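PDB 4HVT: post-proline cleaving enzyme from Rickettsia typhi, which probably acts as a serine-type oligopeptidase of the prolyl oligopeptidase family, cutting peptides on the carboxyl side of proline. Local coordinates for residues A[458-463]-A[524-529]; A[234-237]-A[242-245]; A[25-30]-A[660-665]. One frame throughout, in Å; residues are numbered along the deposited sequence.

Contact 1 (A[458-463]-A[524-529]). With EDO (1,2-ethanediol), chain D.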
ATOM      1  N   ASP A 458       6.798  -6.301 -27.795  1.00 22.25           N
ATOM      2  CA  ASP A 458       6.056  -7.481 -28.313  1.00 22.47           C
ATOM      3  C   ASP A 458       4.691  -7.131 -28.913  1.00 22.93           C
ATOM      4  O   ASP A 458       3.832  -8.002 -29.108  1.00 23.75           O
ATOM      5  CB  ASP A 458       5.910  -8.561 -27.213  1.00 21.66           C
ATOM      6  CG  ASP A 458       5.071  -8.097 -26.035  1.00 20.73           C
ATOM      7  OD1 ASP A 458       4.720  -6.888 -26.000  1.00 20.00           O
ATOM      8  OD2 ASP A 458       4.813  -8.915 -25.117  1.00 19.87           O
ATOM      9  N   GLY A 459       4.459  -5.853 -29.207  1.00 23.31           N
ATOM     10  CA  GLY A 459       3.165  -5.397 -29.769  1.00 23.42           C
ATOM     11  C   GLY A 459       2.024  -5.102 -28.785  1.00 22.36           C
ATOM     12  O   GLY A 459       1.000  -4.464 -29.169  1.00 22.77           O
ATOM     13  N   VAL A 460       2.159  -5.551 -27.534  1.00 21.34           N
ATOM     14  CA  VAL A 460       1.185  -5.249 -26.455  1.00 20.10           C
ATOM     15  C   VAL A 460       1.090  -3.739 -26.127  1.00 19.58           C
ATOM     16  O   VAL A 460       2.100  -3.021 -25.995  1.00 18.39           O
ATOM     17  CB  VAL A 460       1.539  -6.078 -25.159  1.00 19.95           C
ATOM     18  CG1 VAL A 460       0.615  -5.769 -23.986  1.00 19.23           C
ATOM     19  CG2 VAL A 460       1.475  -7.590 -25.408  1.00 20.37           C
ATOM     20  N   LYS A 461      -0.154  -3.246 -26.070  1.00 19.89           N
ATOM     21  CA  LYS A 461      -0.451  -1.894 -25.650  1.00 19.98           C
ATOM     22  C   LYS A 461      -0.402  -1.682 -24.145  1.00 18.82           C
ATOM     23  O   LYS A 461      -1.054  -2.394 -23.363  1.00 20.09           O
ATOM     24  CB  LYS A 461      -1.807  -1.429 -26.182  1.00 21.15           C
ATOM     25  CG  LYS A 461      -2.098  -1.670 -27.658  1.00 23.35           C
ATOM     26  CD  LYS A 461      -1.122  -1.011 -28.587  1.00 24.45           C
ATOM     27  CE  LYS A 461      -1.597  -1.235 -30.028  1.00 26.70           C
ATOM     28  NZ  LYS A 461      -0.595  -0.853 -31.034  1.00 28.75           N
ATOM     29  N   ILE A 462       0.303  -0.625 -23.748  1.00 17.57           N
ATOM     30  CA  ILE A 462       0.558  -0.312 -22.366  1.00 16.38           C
ATOM     31  C   ILE A 462      -0.114   1.019 -22.103  1.00 15.94           C
ATOM     32  O   ILE A 462       0.249   2.013 -22.706  1.00 16.70           O
ATOM     33  CB  ILE A 462       2.102  -0.144 -22.111  1.00 15.89           C
ATOM     34  CG1 ILE A 462       2.882  -1.377 -22.610  1.00 16.24           C
ATOM     35  CG2 ILE A 462       2.404   0.138 -20.647  1.00 15.10           C
ATOM     36  CD1 ILE A 462       2.437  -2.729 -22.095  1.00 15.99           C
ATOM     37  N   PRO A 463      -1.078   1.043 -21.183  1.00 15.35           N
ATOM     38  CA  PRO A 463      -1.722   2.300 -20.855  1.00 15.13           C
ATOM     39  C   PRO A 463      -0.774   3.233 -20.144  1.00 14.94           C
ATOM     40  O   PRO A 463       0.098   2.800 -19.381  1.00 14.15           O
ATOM     41  CB  PRO A 463      -2.812   1.912 -19.855  1.00 14.90           C
ATOM     42  CG  PRO A 463      -2.991   0.456 -19.990  1.00 14.73           C
ATOM     43  CD  PRO A 463      -1.643  -0.078 -20.426  1.00 15.02           C
ATOM     44  N   PRO A 524      -4.697 -11.023 -13.458  1.00 11.36           N
ATOM     45  CA  PRO A 524      -3.525 -11.818 -13.115  1.00 11.68           C
ATOM     46  C   PRO A 524      -2.537 -12.060 -14.270  1.00 11.75           C
ATOM     47  O   PRO A 524      -1.321 -12.109 -14.043  1.00 11.46           O
ATOM     48  CB  PRO A 524      -4.123 -13.133 -12.621  1.00 11.93           C
ATOM     49  CG  PRO A 524      -5.603 -13.088 -12.831  1.00 11.99           C
ATOM     50  CD  PRO A 524      -5.985 -11.670 -13.139  1.00 11.69           C
ATOM     51  N   GLU A 525      -3.035 -12.107 -15.495  1.00 12.35           N
ATOM     52  CA  GLU A 525      -2.143 -12.307 -16.646  1.00 12.82           C
ATOM     53  C   GLU A 525      -1.219 -11.100 -16.835  1.00 12.63           C
ATOM     54  O   GLU A 525      -0.100 -11.221 -17.329  1.00 13.68           O
ATOM     55  CB  GLU A 525      -2.937 -12.514 -17.928  1.00 13.45           C
ATOM     56  N   TRP A 526      -1.709  -9.904 -16.540  1.00 11.92           N
ATOM     57  CA  TRP A 526      -0.908  -8.684 -16.651  1.00 11.70           C
ATOM     58  C   TRP A 526       0.289  -8.744 -15.719  1.00 11.35           C
ATOM     59  O   TRP A 526       1.388  -8.338 -16.083  1.00 11.35           O
ATOM     60  CB  TRP A 526      -1.773  -7.450 -16.334  1.00 11.41           C
ATOM     61  CG  TRP A 526      -1.268  -6.131 -16.848  1.00 11.61           C
ATOM     62  CD1 TRP A 526      -0.873  -5.070 -16.114  1.00 11.30           C
ATOM     63  CD2 TRP A 526      -1.141  -5.746 -18.196  1.00 12.45           C
ATOM     64  NE1 TRP A 526      -0.496  -4.041 -16.917  1.00 11.95           N
ATOM     65  CE2 TRP A 526      -0.635  -4.433 -18.215  1.00 12.53           C
ATOM     66  CE3 TRP A 526      -1.407  -6.388 -19.415  1.00 13.26           C
ATOM     67  CZ2 TRP A 526      -0.438  -3.727 -19.399  1.00 13.39           C
ATOM     68  CZ3 TRP A 526      -1.166  -5.696 -20.592  1.00 13.96           C
ATOM     69  CH2 TRP A 526      -0.685  -4.384 -20.573  1.00 13.95           C
ATOM     70  N   HIS A 527       0.091  -9.378 -14.562  1.00 11.17           N
ATOM     71  CA  HIS A 527       1.145  -9.603 -13.576  1.00 11.01           C
ATOM     72  C   HIS A 527       2.108 -10.706 -14.024  1.00 11.69           C
ATOM     73  O   HIS A 527       3.351 -10.528 -14.068  1.00 12.48           O
ATOM     74  CB  HIS A 527       0.513  -9.942 -12.235  1.00 10.46           C
ATOM     75  CG  HIS A 527       1.506 -10.388 -11.212  1.00 10.49           C
ATOM     76  ND1 HIS A 527       1.302 -11.500 -10.435  1.00 10.59           N
ATOM     77  CD2 HIS A 527       2.756  -9.938 -10.897  1.00 10.41           C
ATOM     78  CE1 HIS A 527       2.384 -11.726  -9.700  1.00 10.62           C
ATOM     79  NE2 HIS A 527       3.264 -10.777  -9.935  1.00 10.32           N
ATOM     80  N   LYS A 528       1.527 -11.856 -14.311  1.00 12.32           N
ATOM     81  CA  LYS A 528       2.298 -13.079 -14.650  1.00 13.06           C
ATOM     82  C   LYS A 528       3.211 -12.833 -15.843  1.00 13.79           C
ATOM     83  O   LYS A 528       4.308 -13.428 -15.915  1.00 13.66           O
ATOM     84  CB  LYS A 528       1.323 -14.231 -14.932  1.00 13.76           C
ATOM     85  CG  LYS A 528       0.674 -14.785 -13.673  1.00 14.36           C
ATOM     86  CD  LYS A 528      -0.434 -15.784 -14.000  1.00 16.13           C
ATOM     87  CE  LYS A 528      -1.404 -15.987 -12.845  1.00 17.10           C
ATOM     88  NZ  LYS A 528      -2.217 -17.226 -13.064  1.00 18.60           N
ATOM     89  N   SER A 529       2.791 -11.949 -16.764  1.00 14.09           N
ATOM     90  CA  SER A 529       3.575 -11.589 -17.926  1.00 15.22           C
ATOM     91  C   SER A 529       4.973 -11.010 -17.661  1.00 14.46           C
ATOM     92  O   SER A 529       5.825 -11.040 -18.566  1.00 15.24           O
ATOM     93  CB  SER A 529       2.794 -10.567 -18.784  1.00 16.39           C
ATOM     94  OG  SER A 529       1.793 -11.330 -19.475  1.00 20.50           O
TER
HETATM   95  C1  EDO D 803      -4.648  -2.629 -23.190  1.00 35.63           C
HETATM   96  O1  EDO D 803      -5.552  -3.103 -24.205  1.00 37.07           O
HETATM   97  C2  EDO D 803      -3.830  -3.785 -22.657  1.00 33.98           C
HETATM   98  O2  EDO D 803      -2.995  -4.306 -23.683  1.00 32.53           O
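With CG of Trp526 anti to its own nitrogen (chi1 -160°), the indole is carried off its short helix toward the 458-463 segment, where Val460, with CG1 likewise anti to N (chi1 177°), extends that methyl to meet it. The six-membered ring does the touching, since its outer carbons enter a notch formed by four successive residues. On one side of the ring plane stand Val460 CG1, 3.8 Å from Trp526 CZ3, and Ile462 CD1, 3.8 Å from Trp526 CH2. Pro463 CD approaches from the other side, 4.0 Å from Trp526 CZ2. All three come in obliquely. Between them, near the ring plane, lies the carbonyl oxygen of Lys461, 3.4 Å from Trp526 CH2, where the weakly positive edge of an aromatic ring suits an oxygen. The same oxygen accepts a hydrogen bond of 2.7 Å from O2 of a 1,2-ethanediol, probably left from crystallisation, whose C2 packs on the Pro463 side of the indole. Tryptophan suits this place because its long indole spans much of the 12.9 Å between the axes of helix and strand and its flat ring can be packed from both sides. The strand's entry is shaped by an Asx turn, in which Asp458 OD1 accepts from Val460 N at 3.3 Å, while Gly459 takes a positive phi (84°) at which a CB would be jammed against the preceding carbonyl oxygen. Asp458 OD2 forms a salt bridge with Arg517, and Asn515 O accepts a hydrogen bond from Trp526 NE1. In the α/β-hydrolase sheet, strand 461-469 runs between 447-455 and 510-514; helix 536-551 packs on Ile462, and helix 524-528 uses His527 to reach Tyr267 and Arg307 of the propeller.

Contact 2 (A[234-237]-A[242-245])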
ATOM      1  N   PHE A 234      -2.086 -22.197  16.663  1.00 13.77           N
ATOM      2  CA  PHE A 234      -1.726 -22.504  15.290  1.00 14.79           C
ATOM      3  C   PHE A 234      -0.302 -22.036  15.068  1.00 14.56           C
ATOM      4  O   PHE A 234       0.079 -21.030  15.636  1.00 13.29           O
ATOM      5  CB  PHE A 234      -2.678 -21.859  14.273  1.00 16.32           C
ATOM      6  CG  PHE A 234      -2.561 -22.478  12.917  1.00 19.13           C
ATOM      7  CD1 PHE A 234      -2.913 -23.821  12.723  1.00 23.02           C
ATOM      8  CD2 PHE A 234      -1.958 -21.781  11.865  1.00 21.17           C
ATOM      9  CE1 PHE A 234      -2.728 -24.453  11.468  1.00 24.95           C
ATOM     10  CE2 PHE A 234      -1.777 -22.374  10.640  1.00 21.73           C
ATOM     11  CZ  PHE A 234      -2.159 -23.704  10.424  1.00 24.87           C
ATOM     12  N   GLU A 235       0.466 -22.821  14.294  1.00 15.03           N
ATOM     13  CA  GLU A 235       1.825 -22.437  13.916  1.00 15.94           C
ATOM     14  C   GLU A 235       2.091 -22.850  12.492  1.00 15.11           C
ATOM     15  O   GLU A 235       1.644 -23.928  12.052  1.00 16.72           O
ATOM     16  CB  GLU A 235       2.868 -23.042  14.851  1.00 18.39           C
ATOM     17  CG  GLU A 235       4.286 -22.622  14.532  1.00 21.78           C
ATOM     18  CD  GLU A 235       5.331 -23.399  15.349  1.00 25.80           C
ATOM     19  OE1 GLU A 235       5.131 -23.571  16.561  1.00 28.04           O
ATOM     20  OE2 GLU A 235       6.344 -23.825  14.763  1.00 30.86           O
ATOM     21  N   VAL A 236       2.728 -21.980  11.710  1.00 13.20           N
ATOM     22  CA  VAL A 236       3.131 -22.389  10.357  1.00 12.79           C
ATOM     23  C   VAL A 236       4.624 -22.732  10.283  1.00 12.84           C
ATOM     24  O   VAL A 236       5.450 -22.238  11.074  1.00 12.41           O
ATOM     25  CB  VAL A 236       2.818 -21.289   9.299  1.00 12.22           C
ATOM     26  CG1 VAL A 236       1.325 -21.014   9.180  1.00 12.32           C
ATOM     27  CG2 VAL A 236       3.575 -20.025   9.597  1.00 12.01           C
ATOM     28  N   PRO A 237       5.012 -23.554   9.276  1.00 13.83           N
ATOM     29  CA  PRO A 237       6.439 -23.791   9.071  1.00 14.46           C
ATOM     30  C   PRO A 237       7.236 -22.518   8.784  1.00 14.75           C
ATOM     31  O   PRO A 237       6.716 -21.528   8.253  1.00 13.79           O
ATOM     32  CB  PRO A 237       6.463 -24.725   7.827  1.00 14.70           C
ATOM     33  CG  PRO A 237       5.117 -25.370   7.797  1.00 14.70           C
ATOM     34  CD  PRO A 237       4.204 -24.253   8.278  1.00 14.10           C
ATOM     35  N   TYR A 242       3.694 -15.963   6.251  1.00  9.77           N
ATOM     36  CA  TYR A 242       3.074 -15.407   7.463  1.00  9.99           C
ATOM     37  C   TYR A 242       1.787 -16.174   7.764  1.00  9.98           C
ATOM     38  O   TYR A 242       1.334 -16.954   6.924  1.00  9.32           O
ATOM     39  CB  TYR A 242       2.796 -13.904   7.378  1.00 10.30           C
ATOM     40  CG  TYR A 242       1.778 -13.560   6.350  1.00 10.63           C
ATOM     41  CD1 TYR A 242       0.411 -13.740   6.604  1.00 11.78           C
ATOM     42  CD2 TYR A 242       2.158 -13.092   5.094  1.00 11.94           C
ATOM     43  CE1 TYR A 242      -0.557 -13.478   5.648  1.00 12.39           C
ATOM     44  CE2 TYR A 242       1.177 -12.839   4.107  1.00 12.46           C
ATOM     45  CZ  TYR A 242      -0.162 -13.010   4.407  1.00 12.83           C
ATOM     46  OH  TYR A 242      -1.141 -12.846   3.434  1.00 13.87           O
ATOM     47  N   VAL A 243       1.255 -15.947   8.976  1.00 10.12           N
ATOM     48  CA  VAL A 243      -0.083 -16.404   9.332  1.00 10.20           C
ATOM     49  C   VAL A 243      -0.891 -15.252   9.910  1.00  9.79           C
ATOM     50  O   VAL A 243      -0.355 -14.416  10.640  1.00 10.23           O
ATOM     51  CB  VAL A 243      -0.056 -17.588  10.302  1.00 10.85           C
ATOM     52  CG1 VAL A 243       0.453 -17.231  11.690  1.00 11.27           C
ATOM     53  CG2 VAL A 243      -1.449 -18.161  10.445  1.00 10.85           C
ATOM     54  N   SER A 244      -2.154 -15.191   9.555  1.00  9.69           N
ATOM     55  CA  SER A 244      -3.033 -14.102  10.029  1.00  9.36           C
ATOM     56  C   SER A 244      -4.365 -14.688  10.487  1.00  9.02           C
ATOM     57  O   SER A 244      -4.713 -15.770  10.095  1.00  8.88           O
ATOM     58  CB  SER A 244      -3.269 -13.048   8.950  1.00  9.44           C
ATOM     59  OG  SER A 244      -4.060 -13.539   7.874  1.00  9.78           O
ATOM     60  N   ALA A 245      -5.074 -13.923  11.311  1.00  8.98           N
ATOM     61  CA  ALA A 245      -6.436 -14.241  11.750  1.00  8.73           C
ATOM     62  C   ALA A 245      -7.262 -13.007  11.515  1.00  8.60           C
ATOM     63  O   ALA A 245      -6.773 -11.888  11.567  1.00  9.17           O
ATOM     64  CB  ALA A 245      -6.477 -14.617  13.214  1.00  8.92           C
TER
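Backbone hydrogen bonds tie Phe234 to Leu218 within its own sheet and Val236, just past the strand end, to Asn216, but none crosses from either residue to Val243. On the facing side, Val243's neighbours Tyr242 and Ser244 bond in the same way to Asn263 and Ser261 of their sheet. What meets across the gap is hydrocarbon alone. Val243 holds CG2 anti to its backbone nitrogen, and this methyl comes to the edge of the Phe234 ring, near the ring plane, 3.9 Å from CD2. Lower on the same side chain, Val243 CB meets Val236 CG1 at 3.9 Å, and the two valine methyls Val236 CG1 and Val243 CG2 lie 4.2 Å apart. Strand 231-235 is the last of one four-stranded blade and strand 242-247 the first of the next, so the chain passes here from blade to blade of the seven-bladed propeller, and the contact is part of the face-to-face packing of adjacent sheets. Compact, branched valines suit an interface where two sheets lie close, and the Phe234 ring also meets the ring of Tyr272, their planes at about 55°. Leu218 of the first blade and Ile260 of the second touch Val243 as well, while Ala262 lies against Val236.

Contact 3 (A[25-30]-A[660-665])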
ATOM      1  N   LYS A  25      30.768  -4.698   4.001  1.00 29.71           N
ATOM      2  CA  LYS A  25      30.066  -5.517   5.003  1.00 28.32           C
ATOM      3  C   LYS A  25      29.419  -4.701   6.121  1.00 27.27           C
ATOM      4  O   LYS A  25      28.307  -5.010   6.558  1.00 27.49           O
ATOM      5  CB  LYS A  25      31.016  -6.590   5.600  1.00 27.81           C
ATOM      6  N   PHE A  26      30.091  -3.630   6.547  1.00 27.21           N
ATOM      7  CA  PHE A  26      29.519  -2.707   7.569  1.00 25.35           C
ATOM      8  C   PHE A  26      28.118  -2.165   7.267  1.00 23.45           C
ATOM      9  O   PHE A  26      27.368  -1.912   8.171  1.00 23.78           O
ATOM     10  CB  PHE A  26      30.490  -1.528   7.861  1.00 26.45           C
ATOM     11  CG  PHE A  26      30.562  -0.438   6.775  1.00 26.89           C
ATOM     12  CD1 PHE A  26      31.204  -0.672   5.580  1.00 27.13           C
ATOM     13  CD2 PHE A  26      30.020   0.835   6.989  1.00 27.38           C
ATOM     14  CE1 PHE A  26      31.313   0.303   4.603  1.00 27.93           C
ATOM     15  CE2 PHE A  26      30.117   1.811   6.027  1.00 26.97           C
ATOM     16  CZ  PHE A  26      30.741   1.555   4.815  1.00 27.11           C
ATOM     17  N   LEU A  27      27.815  -1.927   6.001  1.00 23.80           N
ATOM     18  CA  LEU A  27      26.504  -1.385   5.561  1.00 22.50           C
ATOM     19  C   LEU A  27      25.336  -2.409   5.714  1.00 22.24           C
ATOM     20  O   LEU A  27      24.134  -2.057   5.772  1.00 21.83           O
ATOM     21  CB  LEU A  27      26.635  -0.995   4.098  1.00 21.97           C
ATOM     22  CG  LEU A  27      27.560   0.171   3.771  1.00 22.89           C
ATOM     23  CD1 LEU A  27      27.728   0.206   2.275  1.00 23.06           C
ATOM     24  CD2 LEU A  27      27.018   1.446   4.345  1.00 22.89           C
ATOM     25  N   GLU A  28      25.674  -3.689   5.858  1.00 22.41           N
ATOM     26  CA  GLU A  28      24.665  -4.750   6.045  1.00 22.68           C
ATOM     27  C   GLU A  28      23.914  -4.697   7.404  1.00 22.98           C
ATOM     28  O   GLU A  28      22.900  -5.337   7.604  1.00 23.34           O
ATOM     29  CB  GLU A  28      25.322  -6.120   5.867  1.00 22.64           C
ATOM     30  CG  GLU A  28      25.988  -6.301   4.504  1.00 23.61           C
ATOM     31  CD  GLU A  28      26.625  -7.676   4.321  1.00 24.86           C
ATOM     32  OE1 GLU A  28      26.311  -8.567   5.100  1.00 25.66           O
ATOM     33  OE2 GLU A  28      27.416  -7.874   3.410  1.00 26.10           O
ATOM     34  N   GLU A  29      24.475  -3.973   8.354  1.00 24.96           N
ATOM     35  CA  GLU A  29      23.975  -3.846   9.682  1.00 25.04           C
ATOM     36  C   GLU A  29      23.159  -2.566   9.713  1.00 25.39           C
ATOM     37  O   GLU A  29      23.736  -1.475   9.522  1.00 25.30           O
ATOM     38  CB  GLU A  29      25.169  -3.746  10.633  1.00 28.18           C
ATOM     39  CG  GLU A  29      24.826  -3.890  12.086  1.00 30.41           C
ATOM     40  CD  GLU A  29      26.033  -3.920  13.018  1.00 33.86           C
ATOM     41  OE1 GLU A  29      27.233  -4.114  12.615  1.00 35.22           O
ATOM     42  OE2 GLU A  29      25.758  -3.737  14.210  1.00 35.62           O
ATOM     43  N   ALA A  30      21.837  -2.712   9.896  1.00 24.00           N
ATOM     44  CA  ALA A  30      20.876  -1.577   9.817  1.00 24.68           C
ATOM     45  C   ALA A  30      21.221  -0.488  10.829  1.00 27.47           C
ATOM     46  O   ALA A  30      21.181   0.692  10.505  1.00 25.52           O
ATOM     47  CB  ALA A  30      19.455  -2.034  10.043  1.00 24.10           C
ATOM     48  N   PHE A 660      23.871   0.757  -3.338  1.00 17.36           N
ATOM     49  CA  PHE A 660      23.777   1.448  -4.589  1.00 17.84           C
ATOM     50  C   PHE A 660      24.552   2.785  -4.480  1.00 18.53           C
ATOM     51  O   PHE A 660      25.259   3.113  -5.357  1.00 18.36           O
ATOM     52  CB  PHE A 660      22.345   1.683  -4.912  1.00 17.20           C
ATOM     53  CG  PHE A 660      22.070   2.080  -6.328  1.00 17.35           C
ATOM     54  CD1 PHE A 660      22.675   1.435  -7.388  1.00 17.68           C
ATOM     55  CD2 PHE A 660      21.051   3.000  -6.584  1.00 17.17           C
ATOM     56  CE1 PHE A 660      22.392   1.784  -8.673  1.00 17.91           C
ATOM     57  CE2 PHE A 660      20.745   3.331  -7.866  1.00 17.36           C
ATOM     58  CZ  PHE A 660      21.411   2.693  -8.922  1.00 17.50           C
ATOM     59  N   GLU A 661      24.299   3.544  -3.404  1.00 19.15           N
ATOM     60  CA  GLU A 661      25.049   4.804  -3.141  1.00 19.91           C
ATOM     61  C   GLU A 661      26.559   4.519  -3.063  1.00 21.38           C
ATOM     62  O   GLU A 661      27.383   5.235  -3.627  1.00 21.91           O
ATOM     63  CB  GLU A 661      24.590   5.414  -1.832  1.00 19.87           C
ATOM     64  CG  GLU A 661      25.374   6.582  -1.253  1.00 20.77           C
ATOM     65  CD  GLU A 661      25.424   7.812  -2.162  1.00 21.38           C
ATOM     66  OE1 GLU A 661      24.854   7.854  -3.292  1.00 21.28           O
ATOM     67  OE2 GLU A 661      26.128   8.772  -1.761  1.00 22.59           O
ATOM     68  N   TYR A 662      26.916   3.483  -2.321  1.00 22.24           N
ATOM     69  CA  TYR A 662      28.339   3.196  -2.116  1.00 23.90           C
ATOM     70  C   TYR A 662      29.051   2.925  -3.433  1.00 24.55           C
ATOM     71  O   TYR A 662      30.147   3.470  -3.670  1.00 25.23           O
ATOM     72  CB  TYR A 662      28.517   2.044  -1.136  1.00 24.26           C
ATOM     73  CG  TYR A 662      29.993   1.768  -0.803  1.00 26.37           C
ATOM     74  CD1 TYR A 662      30.763   0.965  -1.606  1.00 27.51           C
ATOM     75  CD2 TYR A 662      30.536   2.283   0.343  1.00 27.80           C
ATOM     76  CE1 TYR A 662      32.094   0.711  -1.285  1.00 30.43           C
ATOM     77  CE2 TYR A 662      31.844   2.070   0.674  1.00 30.02           C
ATOM     78  CZ  TYR A 662      32.612   1.279  -0.132  1.00 31.31           C
ATOM     79  OH  TYR A 662      33.893   1.080   0.249  1.00 34.51           O
ATOM     80  N   VAL A 663      28.443   2.111  -4.292  1.00 24.42           N
ATOM     81  CA  VAL A 663      29.044   1.793  -5.579  1.00 25.78           C
ATOM     82  C   VAL A 663      28.991   2.974  -6.549  1.00 25.64           C
ATOM     83  O   VAL A 663      29.989   3.283  -7.202  1.00 26.41           O
ATOM     84  CB  VAL A 663      28.446   0.522  -6.216  1.00 25.63           C
ATOM     85  CG1 VAL A 663      29.218   0.170  -7.490  1.00 27.18           C
ATOM     86  CG2 VAL A 663      28.534  -0.609  -5.221  1.00 25.30           C
ATOM     87  N   LEU A 664      27.844   3.663  -6.633  1.00 24.58           N
ATOM     88  CA  LEU A 664      27.710   4.750  -7.586  1.00 26.67           C
ATOM     89  C   LEU A 664      28.585   5.917  -7.195  1.00 29.54           C
ATOM     90  O   LEU A 664      29.154   6.610  -8.067  1.00 29.78           O
ATOM     91  CB  LEU A 664      26.246   5.208  -7.686  1.00 26.26           C
ATOM     92  CG  LEU A 664      25.434   4.652  -8.842  1.00 25.61           C
ATOM     93  CD1 LEU A 664      24.021   5.238  -8.743  1.00 24.51           C
ATOM     94  CD2 LEU A 664      26.028   5.049 -10.180  1.00 26.22           C
ATOM     95  N   ALA A 665      28.687   6.173  -5.894  1.00 31.82           N
ATOM     96  CA  ALA A 665      29.601   7.232  -5.403  1.00 35.55           C
ATOM     97  C   ALA A 665      30.940   7.169  -6.086  1.00 37.56           C
ATOM     98  O   ALA A 665      31.595   8.216  -6.270  1.00 41.14           O
ATOM     99  CB  ALA A 665      29.821   7.113  -3.898  1.00 36.83           C
TER
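The Phe26 ring carries Leu27 CG on one face, 3.6 Å above its plane and offset toward the rim, while Tyr662 CE2 stands at its edge, near the plane and 4.3 Å from Phe26 CZ. Trp38 adds an edge-to-face pairing with the same ring. Seen from Tyr662, Phe26 CZ and Leu27 CD1 both arrive obliquely. Leucine makes the closer approach: its CD1 lies 4.0 Å from Tyr662 CB and 4.0 Å from Tyr662 CD2, touching where the ring joins its stem, and the two side chains cross at about a right angle. Tyr662 keeps CG anti to its nitrogen (chi1 -176°), which sends the ring out from the helix toward residues 26 and 27; tyrosine suits the place because its ring is long and flat enough to meet both from the helix surface. A 3-10 turn, with Glu28 N bonded to Lys25 O at 3.0 Å, presents Phe26 and Leu27 together. The N-terminal segment, in prolyl oligopeptidases a part of the peptidase domain rather than of the propeller, lies against helix 655-664 of the α/β-hydrolase fold, the helix that links strands 640-646 and 672-677. Leucine suits this buried spot, where its branched end touches Tyr662 and also the side chains of Trp38 and Trp655; the broader Phe26 ring, partly exposed, meets Tyr662 only by its CZ end. Polar bonds fasten the same two elements alongside, as Arg658 binds the carbonyl oxygens of Leu27 and Glu29 through NH1 and that of Ala30 through NH2. Glu661, the residue before Tyr662, ties the helix to helix 34-51 by a salt bridge with Arg42.

In the fold
Contact 2 is the most buried of the three and purely apolar, as befits neighbouring propeller blades, and only four residues separate its segments. Contacts 1 and 3 belong to the peptidase domain, are partly buried, and each centres on one large aromatic residue from a helix. Their surroundings differ: contact 1 adds a backbone oxygen at a ring edge and a bound diol, and its helix touches the propeller through His527, whereas contact 3 brings the N-terminal segment to a helix 630 residues later, with arginine-to-carbonyl bonds beside it. Contacts 1 and 2 both lie within the loop that contact 3 closes. The contacts share no helix or strand, and their centres are about 34 to 35 Å apart.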